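Local coordinates for protein MRG701 (Oryza sativa, PDB 5IN1) that probably binds methylated histone tails through its chromodomain and dimerises, consistent with a role of this plant MRG protein in chromatin-linked transcription, at residues Lys21-Glu26 with Ser44-Val49; His35-Tyr38 with Ser42-Trp45. All blocks are in the same frame, centred on the assembly; numbering follows the deposited sequence.

Interaction 1. Residues Lys21-Glu26 with Ser44-Val49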
loop_
_atom_site.group_PDB
_atom_site.type_symbol
_atom_site.label_atom_id
_atom_site.label_comp_id
_atom_site.label_asym_id
_atom_site.label_seq_id
_atom_site.Cartn_x
_atom_site.Cartn_y
_atom_site.Cartn_z
ATOM N N LYS A 21 -12.603 12.508 6.477
ATOM C CA LYS A 21 -12.226 11.223 7.030
ATOM C C LYS A 21 -12.023 10.206 5.912
ATOM O O LYS A 21 -12.768 10.162 4.923
ATOM C CB LYS A 21 -13.265 10.730 8.024
ATOM C CG LYS A 21 -14.612 10.501 7.429
ATOM C CD LYS A 21 -15.568 9.951 8.471
ATOM C CE LYS A 21 -17.008 10.065 8.004
ATOM N NZ LYS A 21 -17.799 10.992 8.861
ATOM N N VAL A 22 -11.000 9.385 6.080
ATOM C CA VAL A 22 -10.709 8.321 5.129
ATOM C C VAL A 22 -11.667 7.152 5.348
ATOM O O VAL A 22 -11.714 6.587 6.438
ATOM C CB VAL A 22 -9.256 7.845 5.269
ATOM C CG1 VAL A 22 -8.992 6.669 4.320
ATOM C CG2 VAL A 22 -8.304 8.983 5.004
ATOM N N GLN A 23 -12.445 6.827 4.323
ATOM C CA GLN A 23 -13.404 5.720 4.360
ATOM C C GLN A 23 -12.742 4.418 3.926
ATOM O O GLN A 23 -13.030 3.360 4.478
ATOM C CB GLN A 23 -14.600 6.006 3.455
ATOM C CG GLN A 23 -15.438 7.202 3.878
ATOM C CD GLN A 23 -16.371 7.658 2.778
ATOM O OE1 GLN A 23 -15.948 7.862 1.637
ATOM N NE2 GLN A 23 -17.644 7.819 3.107
ATOM N N LYS A 24 -11.872 4.503 2.921
ATOM C CA LYS A 24 -11.190 3.336 2.358
ATOM C C LYS A 24 -9.837 3.760 1.805
ATOM O O LYS A 24 -9.709 4.860 1.278
ATOM C CB LYS A 24 -12.051 2.693 1.260
ATOM C CG LYS A 24 -13.201 1.840 1.807
ATOM C CD LYS A 24 -14.132 1.294 0.724
ATOM C CE LYS A 24 -15.559 1.136 1.262
ATOM N NZ LYS A 24 -16.002 -0.286 1.392
ATOM N N SER A 25 -8.837 2.888 1.925
ATOM C CA SER A 25 -7.512 3.106 1.350
ATOM C C SER A 25 -7.185 1.938 0.426
ATOM O O SER A 25 -7.415 0.778 0.778
ATOM C CB SER A 25 -6.436 3.218 2.437
ATOM O OG SER A 25 -6.779 4.187 3.425
ATOM N N GLU A 26 -6.666 2.237 -0.760
ATOM C CA GLU A 26 -6.259 1.189 -1.702
ATOM C C GLU A 26 -4.959 1.561 -2.370
ATOM O O GLU A 26 -4.687 2.741 -2.580
ATOM C CB GLU A 26 -7.325 0.957 -2.776
ATOM C CG GLU A 26 -8.645 0.404 -2.265
ATOM C CD GLU A 26 -9.693 0.330 -3.361
ATOM O OE1 GLU A 26 -9.387 0.739 -4.501
ATOM O OE2 GLU A 26 -10.819 -0.130 -3.083
ATOM N N SER A 44 -22.743 13.078 -1.429
ATOM C CA SER A 44 -22.514 13.294 -2.862
ATOM C C SER A 44 -21.075 13.678 -3.182
ATOM O O SER A 44 -20.580 13.368 -4.267
ATOM C CB SER A 44 -23.445 14.381 -3.408
ATOM O OG SER A 44 -24.787 13.926 -3.463
ATOM N N TRP A 45 -20.399 14.352 -2.252
ATOM C CA TRP A 45 -19.035 14.783 -2.512
ATOM C C TRP A 45 -17.974 13.734 -2.148
ATOM O O TRP A 45 -16.802 13.951 -2.436
ATOM C CB TRP A 45 -18.732 16.097 -1.776
ATOM C CG TRP A 45 -19.365 17.325 -2.390
ATOM C CD1 TRP A 45 -20.397 18.055 -1.875
ATOM C CD2 TRP A 45 -18.988 17.967 -3.616
ATOM N NE1 TRP A 45 -20.686 19.113 -2.704
ATOM C CE2 TRP A 45 -19.847 19.075 -3.785
ATOM C CE3 TRP A 45 -18.026 17.709 -4.592
ATOM C CZ2 TRP A 45 -19.759 19.933 -4.884
ATOM C CZ3 TRP A 45 -17.947 18.565 -5.689
ATOM C CH2 TRP A 45 -18.806 19.656 -5.818
ATOM N N ASP A 46 -18.369 12.610 -1.547
ATOM C CA ASP A 46 -17.411 11.542 -1.241
ATOM C C ASP A 46 -16.703 11.108 -2.520
ATOM O O ASP A 46 -17.357 10.935 -3.557
ATOM C CB ASP A 46 -18.099 10.332 -0.622
ATOM C CG ASP A 46 -18.702 10.614 0.739
ATOM O OD1 ASP A 46 -18.666 11.764 1.231
ATOM O OD2 ASP A 46 -19.246 9.657 1.314
ATOM N N GLU A 47 -15.388 10.949 -2.463
ATOM C CA GLU A 47 -14.640 10.714 -3.697
ATOM C C GLU A 47 -13.279 10.104 -3.426
ATOM O O GLU A 47 -12.751 10.192 -2.316
ATOM C CB GLU A 47 -14.465 12.015 -4.473
ATOM C CG GLU A 47 -13.609 13.032 -3.730
ATOM C CD GLU A 47 -13.425 14.326 -4.504
ATOM O OE1 GLU A 47 -13.037 15.331 -3.876
ATOM O OE2 GLU A 47 -13.692 14.347 -5.725
ATOM N N TRP A 48 -12.718 9.481 -4.458
ATOM C CA TRP A 48 -11.346 9.013 -4.423
ATOM C C TRP A 48 -10.390 10.156 -4.670
ATOM O O TRP A 48 -10.555 10.915 -5.631
ATOM C CB TRP A 48 -11.079 7.954 -5.499
ATOM C CG TRP A 48 -11.728 6.638 -5.296
ATOM C CD1 TRP A 48 -12.783 6.128 -6.001
ATOM C CD2 TRP A 48 -11.355 5.632 -4.350
ATOM N NE1 TRP A 48 -13.094 4.878 -5.541
ATOM C CE2 TRP A 48 -12.233 4.548 -4.526
ATOM C CE3 TRP A 48 -10.359 5.545 -3.368
ATOM C CZ2 TRP A 48 -12.152 3.388 -3.751
ATOM C CZ3 TRP A 48 -10.277 4.394 -2.597
ATOM C CH2 TRP A 48 -11.171 3.328 -2.796
ATOM N N VAL A 49 -9.382 10.280 -3.815
ATOM C CA VAL A 49 -8.321 11.242 -4.047
ATOM C C VAL A 49 -6.951 10.621 -3.840
ATOM O O VAL A 49 -6.794 9.622 -3.121
ATOM C CB VAL A 49 -8.461 12.466 -3.111
ATOM C CG1 VAL A 49 -9.819 13.155 -3.306
ATOM C CG2 VAL A 49 -8.268 12.047 -1.672
#
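The carboxylate oxygen OD2 of D46 is approached by two nitrogens lying close beside each other, Q23 NE2, 3.0 Å from it, and the ammonium of K43, although OD2 is too close to another atom of the model for its place to be taken as exact. The amide N-H points at it in a moderately bent hydrogen bond (150° at the hydrogen). Q23 has CG beside the backbone N (chi1 -64°) and an extended chain beyond it, which brings the amide to D46. The two side chains cross at about a right angle, with the amide plane 87° from the carboxylate plane. OE1 of the same amide is hydrogen-bonded to H35 ND1, which favours the amide orientation that turns NH2 to D46; OD1 of D46 is bonded in turn to H37 ND1. These bonds probably limit rotation of amide and carboxylate, the one to H37 being the sounder hold.

Two residues of strand 16-28, Q23 and K24, stand opposite the single residue H35, a classic beta bulge, so that consecutive CB atoms are directed to the same side, that of D46 and W48. Strand 31-38 runs between the two segments, and the contact is therefore made by side chains reaching across it: CA of K24 and CA of W48 remain 8.8 Å apart.

At the other end W48 spans the gap with its six-membered ring. W48 CH2 lies 3.4 Å from E26 CD, whose carboxylate is tilted from the indole plane. W48 CZ3 comes 3.9 Å from K24 O. OE1 of E26 is salt-bridged to R33, whose guanidinium also makes a cation-pi contact with W48, while H35 meets the same indole edge-to-face. E26 pairs antiparallel with a strand of the second subunit, which carries the sheet across the dimer interface.

Interaction 2. Residues His35-Tyr38 with Ser42-Trp45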
loop_
_atom_site.group_PDB
_atom_site.type_symbol
_atom_site.label_atom_id
_atom_site.label_comp_id
_atom_site.label_asym_id
_atom_site.label_seq_id
_atom_site.Cartn_x
_atom_site.Cartn_y
_atom_site.Cartn_z
ATOM N N HIS A 35 -10.668 7.035 -0.390
ATOM C CA HIS A 35 -12.044 7.467 -0.580
ATOM C C HIS A 35 -12.383 8.243 0.670
ATOM O O HIS A 35 -12.357 7.688 1.765
ATOM C CB HIS A 35 -13.009 6.287 -0.793
ATOM C CG HIS A 35 -14.262 6.658 -1.524
ATOM N ND1 HIS A 35 -15.417 7.057 -0.880
ATOM C CD2 HIS A 35 -14.546 6.692 -2.853
ATOM C CE1 HIS A 35 -16.354 7.314 -1.777
ATOM N NE2 HIS A 35 -15.854 7.099 -2.978
ATOM N N VAL A 36 -12.656 9.534 0.506
ATOM C CA VAL A 36 -12.839 10.410 1.654
ATOM C C VAL A 36 -14.235 10.998 1.707
ATOM O O VAL A 36 -14.891 11.178 0.683
ATOM C CB VAL A 36 -11.798 11.560 1.656
ATOM C CG1 VAL A 36 -10.368 10.986 1.731
ATOM C CG2 VAL A 36 -11.975 12.504 0.445
ATOM N N HIS A 37 -14.676 11.275 2.936
ATOM C CA HIS A 37 -15.896 12.019 3.196
ATOM C C HIS A 37 -15.507 13.357 3.833
ATOM O O HIS A 37 -14.739 13.364 4.787
ATOM C CB HIS A 37 -16.834 11.229 4.124
ATOM C CG HIS A 37 -17.995 12.042 4.613
ATOM N ND1 HIS A 37 -19.008 12.443 3.776
ATOM C CD2 HIS A 37 -18.277 12.570 5.828
ATOM C CE1 HIS A 37 -19.875 13.179 4.452
ATOM N NE2 HIS A 37 -19.458 13.267 5.704
ATOM N N TYR A 38 -16.017 14.464 3.294
ATOM C CA TYR A 38 -15.728 15.785 3.830
ATOM C C TYR A 38 -16.676 16.044 4.984
ATOM O O TYR A 38 -17.893 15.949 4.806
ATOM C CB TYR A 38 -15.859 16.856 2.739
ATOM C CG TYR A 38 -14.892 16.632 1.586
ATOM C CD1 TYR A 38 -13.647 17.257 1.569
ATOM C CD2 TYR A 38 -15.215 15.776 0.531
ATOM C CE1 TYR A 38 -12.752 17.042 0.518
ATOM C CE2 TYR A 38 -14.334 15.569 -0.526
ATOM C CZ TYR A 38 -13.103 16.184 -0.509
ATOM O OH TYR A 38 -12.231 15.961 -1.562
ATOM N N SER A 42 -22.360 16.946 2.094
ATOM C CA SER A 42 -23.160 15.890 1.488
ATOM C C SER A 42 -22.303 14.680 1.130
ATOM O O SER A 42 -21.155 14.832 0.710
ATOM C CB SER A 42 -23.853 16.412 0.223
ATOM O OG SER A 42 -24.483 15.365 -0.491
ATOM N N LYS A 43 -22.871 13.487 1.262
ATOM C CA LYS A 43 -22.216 12.260 0.817
ATOM C C LYS A 43 -21.982 12.266 -0.696
ATOM O O LYS A 43 -21.110 11.550 -1.182
ATOM C CB LYS A 43 -23.038 11.031 1.211
ATOM C CG LYS A 43 -23.300 10.878 2.700
ATOM C CD LYS A 43 -22.005 10.824 3.518
ATOM C CE LYS A 43 -21.261 9.501 3.364
ATOM N NZ LYS A 43 -20.067 9.417 4.234
ATOM N N SER A 44 -22.743 13.078 -1.429
ATOM C CA SER A 44 -22.514 13.294 -2.862
ATOM C C SER A 44 -21.075 13.678 -3.182
ATOM O O SER A 44 -20.580 13.368 -4.267
ATOM C CB SER A 44 -23.445 14.381 -3.408
ATOM O OG SER A 44 -24.787 13.926 -3.463
ATOM N N TRP A 45 -20.399 14.352 -2.252
ATOM C CA TRP A 45 -19.035 14.783 -2.512
ATOM C C TRP A 45 -17.974 13.734 -2.148
ATOM O O TRP A 45 -16.802 13.951 -2.436
ATOM C CB TRP A 45 -18.732 16.097 -1.776
ATOM C CG TRP A 45 -19.365 17.325 -2.390
ATOM C CD1 TRP A 45 -20.397 18.055 -1.875
ATOM C CD2 TRP A 45 -18.988 17.967 -3.616
ATOM N NE1 TRP A 45 -20.686 19.113 -2.704
ATOM C CE2 TRP A 45 -19.847 19.075 -3.785
ATOM C CE3 TRP A 45 -18.026 17.709 -4.592
ATOM C CZ2 TRP A 45 -19.759 19.933 -4.884
ATOM C CZ3 TRP A 45 -17.947 18.565 -5.689
ATOM C CH2 TRP A 45 -18.806 19.656 -5.818
HETATM O O HOH W 1 -18.277 14.434 1.306
#
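A cluster of aromatic rings, resembling the methyl-lysine cage of related MRG chromodomains, includes Y38 and W45, which meet where the last strand residues face a short 3-10 turn. The carbonyl O of W45 lies at the edge of the Y38 ring and in its plane, 3.5 Å from Y38 CE2, while Y38 CD2 touches W45 CB at 4.2 Å. H13 and W41 add rings to this cluster, and Y38 OH is hydrogen-bonded to E47.

An ST turn opens the 3-10 turn: S42 OG accepts from S44 N at 3.0 Å. S42 O accepts hydrogen bonds from W45 N and from a water, and the water O accepts in turn from Y38 N, 3.0 Å away, and so bridges strand and turn.

K43 reaches back over H37, its chain folded at chi2 (-57°) and chi3 (-73°). K43 NZ stands 3.1 Å above one face of the H37 imidazole, near its rim, and K43 CD packs 3.3 Å from H37 CE1. With CG anti to the backbone N (chi1 170°), H37 carries its ring beneath this lysine. D46 is the polar partner of both H37 and K43.

How the interactions relate
Of the strands involved, 16-28 comes first, then a tight reversal into 31-38, then the 3-10 turn and strand 47-50. Interaction 2 closes the short loop of three residues between 38 and 42. Interaction 1 closes a longer one of 17 residues, from 26 to 44, so the smaller contact nests inside it, apart from S44 and W45, which both share. Since 31-38 is the sheet neighbour of 16-28 and of 47-50, interaction 1 bridges over the strand that interaction 2 ties to its own following turn. The two also touch directly: side chains of 46-47 reach back to 37-38, and W48 CE3 packs 3.3 Å from H35 N.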